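Local coordinates for protein histidine acid phosphatase (Bifidobacterium longum subsp. infantis, PDB 6RXD) that probably removes phosphate groups from inositol polyphosphates, phytate among them, and from 2,3-bisphosphoglycerate, as a histidine acid phosphatase of the MINPP1 subfamily, at residues Asp376-Thr381 against Met404-Leu409; Tyr208-Asn213 against Tyr368-Pro373. All blocks are in the same frame, centred on the assembly; numbering follows the deposited sequence.

Interaction 1 (Asp376-Thr381 against Met404-Leu409)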
ATOM      1  N   ASP A 376      18.569   3.263  -3.207  1.00 13.26           N
ATOM      2  CA  ASP A 376      19.653   3.741  -4.067  1.00 14.04           C
ATOM      3  C   ASP A 376      19.170   4.882  -4.958  1.00 15.27           C
ATOM      4  O   ASP A 376      19.856   5.891  -5.105  1.00 15.46           O
ATOM      5  CB  ASP A 376      20.202   2.620  -4.966  1.00 15.69           C
ATOM      6  CG  ASP A 376      21.051   1.609  -4.213  1.00 26.38           C
ATOM      7  OD1 ASP A 376      21.427   1.866  -3.048  1.00 27.40           O
ATOM      8  OD2 ASP A 376      21.359   0.552  -4.812  1.00 27.58           O
ATOM      9  N   ASP A 377      17.995   4.732  -5.558  1.00 13.20           N
ATOM     10  CA  ASP A 377      17.511   5.759  -6.476  1.00 14.38           C
ATOM     11  C   ASP A 377      17.072   7.027  -5.748  1.00 16.14           C
ATOM     12  O   ASP A 377      17.184   8.132  -6.294  1.00 16.62           O
ATOM     13  CB  ASP A 377      16.352   5.247  -7.336  1.00 16.07           C
ATOM     14  CG  ASP A 377      16.202   6.038  -8.617  1.00 21.27           C
ATOM     15  OD1 ASP A 377      17.181   6.084  -9.391  1.00 24.73           O
ATOM     16  OD2 ASP A 377      15.129   6.642  -8.841  1.00 17.63           O
ATOM     17  N   PHE A 378      16.570   6.870  -4.526  1.00 13.47           N
ATOM     18  CA  PHE A 378      16.204   8.034  -3.709  1.00 10.99           C
ATOM     19  C   PHE A 378      17.430   8.918  -3.513  1.00 17.41           C
ATOM     20  O   PHE A 378      17.340  10.145  -3.553  1.00 17.62           O
ATOM     21  CB  PHE A 378      15.609   7.616  -2.354  1.00 11.33           C
ATOM     22  CG  PHE A 378      14.108   7.754  -2.274  1.00 12.03           C
ATOM     23  CD1 PHE A 378      13.527   8.675  -1.400  1.00 13.33           C
ATOM     24  CD2 PHE A 378      13.280   6.979  -3.074  1.00 12.40           C
ATOM     25  CE1 PHE A 378      12.144   8.815  -1.315  1.00 13.96           C
ATOM     26  CE2 PHE A 378      11.885   7.108  -2.998  1.00 14.30           C
ATOM     27  CZ  PHE A 378      11.323   8.029  -2.118  1.00 13.50           C
ATOM     28  N   LEU A 379      18.587   8.297  -3.330  1.00 12.65           N
ATOM     29  CA  LEU A 379      19.814   9.060  -3.118  1.00 12.24           C
ATOM     30  C   LEU A 379      20.409   9.511  -4.447  1.00 13.00           C
ATOM     31  O   LEU A 379      20.879  10.644  -4.580  1.00 16.48           O
ATOM     32  CB  LEU A 379      20.825   8.230  -2.321  1.00 13.86           C
ATOM     33  CG  LEU A 379      20.368   7.944  -0.885  1.00 17.91           C
ATOM     34  CD1 LEU A 379      21.161   6.796  -0.272  1.00 19.86           C
ATOM     35  CD2 LEU A 379      20.465   9.195  -0.006  1.00 13.92           C
ATOM     36  N   ASN A 380      20.379   8.624  -5.438  1.00 13.28           N
ATOM     37  CA  ASN A 380      20.991   8.924  -6.733  1.00 13.58           C
ATOM     38  C   ASN A 380      20.332  10.087  -7.468  1.00 17.10           C
ATOM     39  O   ASN A 380      21.008  10.844  -8.162  1.00 18.01           O
ATOM     40  CB  ASN A 380      20.999   7.688  -7.635  1.00 16.18           C
ATOM     41  CG  ASN A 380      22.050   6.671  -7.232  1.00 21.09           C
ATOM     42  OD1 ASN A 380      23.008   6.996  -6.534  1.00 23.97           O
ATOM     43  ND2 ASN A 380      21.875   5.427  -7.678  1.00 23.26           N
ATOM     44  N   THR A 381      19.016  10.212  -7.350  1.00 14.74           N
ATOM     45  CA  THR A 381      18.322  11.310  -8.016  1.00 15.73           C
ATOM     46  C   THR A 381      18.597  12.644  -7.321  1.00 13.80           C
ATOM     47  O   THR A 381      18.547  13.702  -7.958  1.00 16.04           O
ATOM     48  CB  THR A 381      16.793  11.074  -8.162  1.00 14.23           C
ATOM     49  OG1 THR A 381      16.204  10.914  -6.872  1.00 16.35           O
ATOM     50  CG2 THR A 381      16.494   9.850  -9.019  1.00 13.47           C
ATOM     51  N   MET A 404       6.231  -1.834   1.877  1.00  9.98           N
ATOM     52  CA  MET A 404       6.539  -2.619   3.073  1.00  9.90           C
ATOM     53  C   MET A 404       8.039  -2.886   3.223  1.00  9.24           C
ATOM     54  O   MET A 404       8.603  -2.656   4.286  1.00 11.79           O
ATOM     55  CB  MET A 404       5.722  -3.914   3.113  1.00 10.95           C
ATOM     56  CG  MET A 404       4.256  -3.650   3.352  1.00 11.93           C
ATOM     57  SD  MET A 404       3.296  -5.162   3.513  1.00 14.90           S
ATOM     58  CE  MET A 404       3.068  -5.584   1.811  1.00 22.90           C
ATOM     59  N   PRO A 405       8.703  -3.369   2.167  1.00 10.81           N
ATOM     60  CA  PRO A 405      10.144  -3.563   2.393  1.00  9.59           C
ATOM     61  C   PRO A 405      10.914  -2.246   2.466  1.00 13.27           C
ATOM     62  O   PRO A 405      11.909  -2.168   3.186  1.00 12.21           O
ATOM     63  CB  PRO A 405      10.584  -4.411   1.194  1.00 10.22           C
ATOM     64  CG  PRO A 405       9.542  -4.166   0.135  1.00  9.44           C
ATOM     65  CD  PRO A 405       8.244  -3.960   0.898  1.00 10.72           C
ATOM     66  N   PHE A 406      10.453  -1.224   1.753  1.00 13.06           N
ATOM     67  CA  PHE A 406      11.116   0.082   1.781  1.00 11.98           C
ATOM     68  C   PHE A 406      11.092   0.639   3.202  1.00 13.54           C
ATOM     69  O   PHE A 406      12.117   1.084   3.720  1.00 11.51           O
ATOM     70  CB  PHE A 406      10.419   1.030   0.795  1.00 12.35           C
ATOM     71  CG  PHE A 406      11.137   2.343   0.568  1.00 12.13           C
ATOM     72  CD1 PHE A 406      12.480   2.383   0.205  1.00 13.17           C
ATOM     73  CD2 PHE A 406      10.438   3.533   0.671  1.00 14.69           C
ATOM     74  CE1 PHE A 406      13.117   3.611  -0.032  1.00 12.63           C
ATOM     75  CE2 PHE A 406      11.054   4.751   0.431  1.00 16.38           C
ATOM     76  CZ  PHE A 406      12.402   4.787   0.078  1.00 13.29           C
ATOM     77  N   ALA A 407       9.925   0.571   3.846  1.00 10.20           N
ATOM     78  CA  ALA A 407       9.786   0.999   5.248  1.00 12.29           C
ATOM     79  C   ALA A 407      10.693   0.217   6.194  1.00 11.74           C
ATOM     80  O   ALA A 407      11.283   0.783   7.111  1.00 11.09           O
ATOM     81  CB  ALA A 407       8.323   0.876   5.699  1.00 11.34           C
ATOM     82  N   ALA A 408      10.791  -1.092   5.978  1.00 10.84           N
ATOM     83  CA  ALA A 408      11.628  -1.932   6.820  1.00 13.08           C
ATOM     84  C   ALA A 408      13.106  -1.614   6.604  1.00 11.54           C
ATOM     85  O   ALA A 408      13.887  -1.566   7.569  1.00 12.85           O
ATOM     86  CB  ALA A 408      11.339  -3.417   6.560  1.00 15.26           C
ATOM     87  N   LEU A 409      13.496  -1.382   5.351  1.00 10.94           N
ATOM     88  CA  LEU A 409      14.901  -1.073   5.044  1.00  9.30           C
ATOM     89  C   LEU A 409      15.298   0.288   5.622  1.00 11.40           C
ATOM     90  O   LEU A 409      16.410   0.451   6.134  1.00 13.94           O
ATOM     91  CB  LEU A 409      15.124  -1.099   3.533  1.00 13.72           C
ATOM     92  CG  LEU A 409      16.579  -0.945   3.092  1.00 14.14           C
ATOM     93  CD1 LEU A 409      17.392  -2.139   3.518  1.00 19.80           C
ATOM     94  CD2 LEU A 409      16.581  -0.822   1.569  1.00 18.61           C
TER

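Interaction 2 (Tyr208-Asn213 against Tyr368-Pro373)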
ATOM      1  N   TYR A 208      17.316  -8.759 -11.701  1.00 18.79           N
ATOM      2  CA  TYR A 208      16.804 -10.120 -11.799  1.00 20.82           C
ATOM      3  C   TYR A 208      17.118 -10.928 -10.544  1.00 19.42           C
ATOM      4  O   TYR A 208      16.243 -11.605 -10.001  1.00 20.75           O
ATOM      5  CB  TYR A 208      17.387 -10.820 -13.029  1.00 20.86           C
ATOM      6  CG  TYR A 208      16.930 -12.259 -13.172  1.00 18.73           C
ATOM      7  CD1 TYR A 208      15.778 -12.571 -13.876  1.00 19.83           C
ATOM      8  CD2 TYR A 208      17.651 -13.299 -12.602  1.00 21.09           C
ATOM      9  CE1 TYR A 208      15.353 -13.883 -14.011  1.00 25.88           C
ATOM     10  CE2 TYR A 208      17.229 -14.617 -12.729  1.00 24.64           C
ATOM     11  CZ  TYR A 208      16.086 -14.899 -13.437  1.00 28.53           C
ATOM     12  OH  TYR A 208      15.669 -16.208 -13.567  1.00 27.04           O
ATOM     13  N   ASP A 209      18.370 -10.868 -10.090  1.00 17.62           N
ATOM     14  CA  ASP A 209      18.791 -11.664  -8.943  1.00 19.19           C
ATOM     15  C   ASP A 209      18.070 -11.234  -7.673  1.00 19.58           C
ATOM     16  O   ASP A 209      17.682 -12.068  -6.859  1.00 20.15           O
ATOM     17  CB  ASP A 209      20.308 -11.583  -8.749  1.00 18.96           C
ATOM     18  CG  ASP A 209      21.066 -12.504  -9.702  1.00 30.38           C
ATOM     19  OD1 ASP A 209      20.489 -13.523 -10.143  1.00 27.67           O
ATOM     20  OD2 ASP A 209      22.236 -12.201 -10.014  1.00 32.25           O
ATOM     21  N   ILE A 210      17.893  -9.929  -7.508  1.00 16.40           N
ATOM     22  CA  ILE A 210      17.186  -9.411  -6.338  1.00 18.39           C
ATOM     23  C   ILE A 210      15.786 -10.002  -6.252  1.00 19.18           C
ATOM     24  O   ILE A 210      15.383 -10.515  -5.212  1.00 18.30           O
ATOM     25  CB  ILE A 210      17.107  -7.878  -6.374  1.00 18.08           C
ATOM     26  CG1 ILE A 210      18.489  -7.280  -6.089  1.00 19.85           C
ATOM     27  CG2 ILE A 210      16.083  -7.353  -5.354  1.00 19.69           C
ATOM     28  CD1 ILE A 210      18.568  -5.793  -6.295  1.00 20.30           C
ATOM     29  N   ALA A 211      15.056  -9.960  -7.361  1.00 16.51           N
ATOM     30  CA  ALA A 211      13.690 -10.459  -7.393  1.00 18.87           C
ATOM     31  C   ALA A 211      13.637 -11.976  -7.295  1.00 18.79           C
ATOM     32  O   ALA A 211      12.832 -12.527  -6.548  1.00 19.36           O
ATOM     33  CB  ALA A 211      12.994  -9.994  -8.652  1.00 19.19           C
ATOM     34  N   ASN A 212      14.483 -12.656  -8.068  1.00 18.46           N
ATOM     35  CA  ASN A 212      14.471 -14.112  -8.098  1.00 21.26           C
ATOM     36  C   ASN A 212      14.886 -14.742  -6.765  1.00 18.46           C
ATOM     37  O   ASN A 212      14.236 -15.683  -6.287  1.00 19.89           O
ATOM     38  CB  ASN A 212      15.381 -14.620  -9.218  1.00 20.30           C
ATOM     39  CG  ASN A 212      15.142 -16.079  -9.542  1.00 19.98           C
ATOM     40  OD1 ASN A 212      14.012 -16.496  -9.766  1.00 22.73           O
ATOM     41  ND2 ASN A 212      16.210 -16.863  -9.554  1.00 22.57           N
ATOM     42  N   ASN A 213      15.967 -14.238  -6.178  1.00 18.86           N
ATOM     43  CA  ASN A 213      16.417 -14.752  -4.886  1.00 19.63           C
ATOM     44  C   ASN A 213      15.354 -14.521  -3.818  1.00 21.44           C
ATOM     45  O   ASN A 213      15.127 -15.379  -2.972  1.00 18.89           O
ATOM     46  CB  ASN A 213      17.747 -14.132  -4.462  1.00 19.03           C
ATOM     47  CG  ASN A 213      18.889 -14.510  -5.392  1.00 21.53           C
ATOM     48  OD1 ASN A 213      18.735 -15.384  -6.244  1.00 23.26           O
ATOM     49  ND2 ASN A 213      20.029 -13.847  -5.238  1.00 25.72           N
ATOM     50  N   TYR A 368      13.409  -7.723   3.096  1.00 14.85           N
ATOM     51  CA  TYR A 368      13.342  -6.293   2.796  1.00 14.24           C
ATOM     52  C   TYR A 368      14.558  -5.674   2.134  1.00 16.69           C
ATOM     53  O   TYR A 368      14.495  -4.529   1.683  1.00 14.58           O
ATOM     54  CB  TYR A 368      12.966  -5.495   4.035  1.00 13.57           C
ATOM     55  CG  TYR A 368      13.907  -5.630   5.199  1.00 14.34           C
ATOM     56  CD1 TYR A 368      14.999  -4.791   5.335  1.00 15.47           C
ATOM     57  CD2 TYR A 368      13.676  -6.582   6.184  1.00 18.10           C
ATOM     58  CE1 TYR A 368      15.846  -4.913   6.414  1.00 22.31           C
ATOM     59  CE2 TYR A 368      14.507  -6.705   7.257  1.00 17.72           C
ATOM     60  CZ  TYR A 368      15.586  -5.873   7.373  1.00 23.23           C
ATOM     61  OH  TYR A 368      16.404  -6.005   8.466  1.00 23.58           O
ATOM     62  N   SER A 369      15.658  -6.419   2.063  1.00 14.31           N
ATOM     63  CA  SER A 369      16.843  -5.928   1.360  1.00 17.10           C
ATOM     64  C   SER A 369      16.515  -5.653  -0.103  1.00 18.83           C
ATOM     65  O   SER A 369      17.226  -4.900  -0.784  1.00 16.70           O
ATOM     66  CB  SER A 369      17.998  -6.928   1.464  1.00 19.49           C
ATOM     67  OG  SER A 369      17.665  -8.153   0.826  0.63 13.65           O
ATOM     68  N   ILE A 370      15.422  -6.246  -0.584  1.00 15.19           N
ATOM     69  CA  ILE A 370      15.002  -6.078  -1.971  1.00 11.44           C
ATOM     70  C   ILE A 370      14.685  -4.624  -2.314  1.00 12.42           C
ATOM     71  O   ILE A 370      14.673  -4.253  -3.486  1.00 14.21           O
ATOM     72  CB  ILE A 370      13.780  -6.961  -2.308  1.00 13.72           C
ATOM     73  CG1 ILE A 370      12.592  -6.644  -1.402  1.00 14.28           C
ATOM     74  CG2 ILE A 370      14.148  -8.434  -2.190  1.00 16.88           C
ATOM     75  CD1 ILE A 370      11.261  -7.202  -1.947  1.00 14.71           C
ATOM     76  N   ALA A 371      14.425  -3.800  -1.298  1.00 15.20           N
ATOM     77  CA  ALA A 371      14.061  -2.404  -1.557  1.00 12.08           C
ATOM     78  C   ALA A 371      15.294  -1.532  -1.809  1.00 13.87           C
ATOM     79  O   ALA A 371      15.168  -0.339  -2.073  1.00 14.35           O
ATOM     80  CB  ALA A 371      13.218  -1.832  -0.411  1.00 14.03           C
ATOM     81  N   GLN A 372      16.480  -2.124  -1.721  1.00 13.05           N
ATOM     82  CA  GLN A 372      17.710  -1.358  -1.927  1.00 14.84           C
ATOM     83  C   GLN A 372      17.775  -0.553  -3.242  1.00 15.18           C
ATOM     84  O   GLN A 372      18.231   0.586  -3.223  1.00 16.94           O
ATOM     85  CB  GLN A 372      18.947  -2.246  -1.770  1.00 19.36           C
ATOM     86  CG  GLN A 372      20.259  -1.463  -1.639  1.00 17.62           C
ATOM     87  CD  GLN A 372      20.307  -0.622  -0.377  1.00 22.10           C
ATOM     88  OE1 GLN A 372      19.990  -1.099   0.714  1.00 24.60           O
ATOM     89  NE2 GLN A 372      20.678   0.645  -0.523  1.00 22.12           N
ATOM     90  N   PRO A 373      17.300  -1.121  -4.372  1.00 15.28           N
ATOM     91  CA  PRO A 373      17.341  -0.318  -5.603  1.00 14.74           C
ATOM     92  C   PRO A 373      16.544   0.977  -5.490  1.00 15.59           C
ATOM     93  O   PRO A 373      16.908   1.966  -6.138  1.00 13.34           O
ATOM     94  CB  PRO A 373      16.674  -1.225  -6.643  1.00 15.61           C
ATOM     95  CG  PRO A 373      16.865  -2.609  -6.127  1.00 25.37           C
ATOM     96  CD  PRO A 373      16.933  -2.527  -4.637  1.00 16.49           C
TER

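Interaction 1 (Asp376-Thr381 against Met404-Leu409)
F378 and F406 carry this contact between two helices, and the link is purely apolar. The aromatic pair is edge-to-face, but tilted. The two planes meet at 50°, and the ring centroids lie 5.1 Å apart. F406 comes in over one face of the F378 ring. Its CZ sits above the middle of that face, about 3.8 Å from the plane. From there F406 CZ is 3.9 Å from F378 CE2 and just as close to F378 CD2. The long directions of the two side chains cross at about a right angle, though the ring planes do not. F406 CG is anti to the backbone N (chi1 -171°), which carries the ring off its helix axis and out to F378. The backbones stay well apart: the CA atoms of F378 and F406 are 10.9 Å from each other. No hydrogen bond joins the two segments.

The backbone hydrogen bonds here lie within each helix. N380 N bonds to D376 O at 2.8 Å. L409 N bonds to P405 O at 2.8 Å. P405 has no N-H to give to the turn before it, and helix 400-410 is kinked there. Outside the pair, D377 OD2 makes a salt bridge with R396, which ties helix 372-386 to strand 391-398.

Both rings are buried between the helices and the central mixed sheet. F378 and F406 each touch M42 of strand 34-44. F378 also meets W448 of strand 445-453, edge to face. F406 packs in addition on L374 and L375, so helix 400-410 leans on helix 372-386 beside the sheet.

Interaction 2 (Tyr208-Asn213 against Tyr368-Pro373)
I210 meets both I370 and P373, and the contact rests on this one side chain of 208-213. The segment is regular helix from its start. Y208 O accepts N212 N at 2.8 Å, and the next bond runs from N213 N to D209 O. I210 projects toward 368-373 and divides its two branches. CG2 is anti to the backbone N and lies on I370, 3.8 Å from both I370 CA and I370 CB. The CG1 arm lies beside the backbone N (chi1 -72°) and is extended at chi2 (172°). This brings its CD1 tip to tip with the proline ring, 3.6 Å from P373 CG and 4.0 Å from P373 CD. I370 answers with its CB and CG2, while its longer branch leads away. I370 CG2 also lies 3.9 Å from I210 O, a plain packing contact. With an alanine here, CG2 and the CG1 arm are gone, which is likely to leave P373 CG without its apolar mate and open a gap beside I370.

I370 and A371 also pack on F190. P373 stands in the first turn of helix 372-386, a common place for proline because no backbone N-H is needed there. This is apolar packing of one helix, 206-220, against the start of another. It is consistent with the histidine acid phosphatase fold, in which a helical part packs on an alpha/beta core.

Interactions 1 and 2 share helix 372-386. Interaction 2 packs its start on helix 206-220, and interaction 1 packs the next turns on helix 400-410. Their centres are 12 Å apart, and they touch: L409 CD2 lies 3.5 Å from Q372 OE1, and A371 CB 3.6 Å from F406 N. Neither contact includes a zinc ligand. The F406 side chain is about 11 Å from that of H506, and the I370 side chain about 9 Å from that of E356. Both bind zinc in a structure of this protein, but not in this model. A His-Ala-Glu sequence runs into helix 400-410; in MINPP relatives it supplies the proton donor, so interaction 1 probably uses the helix that carries it.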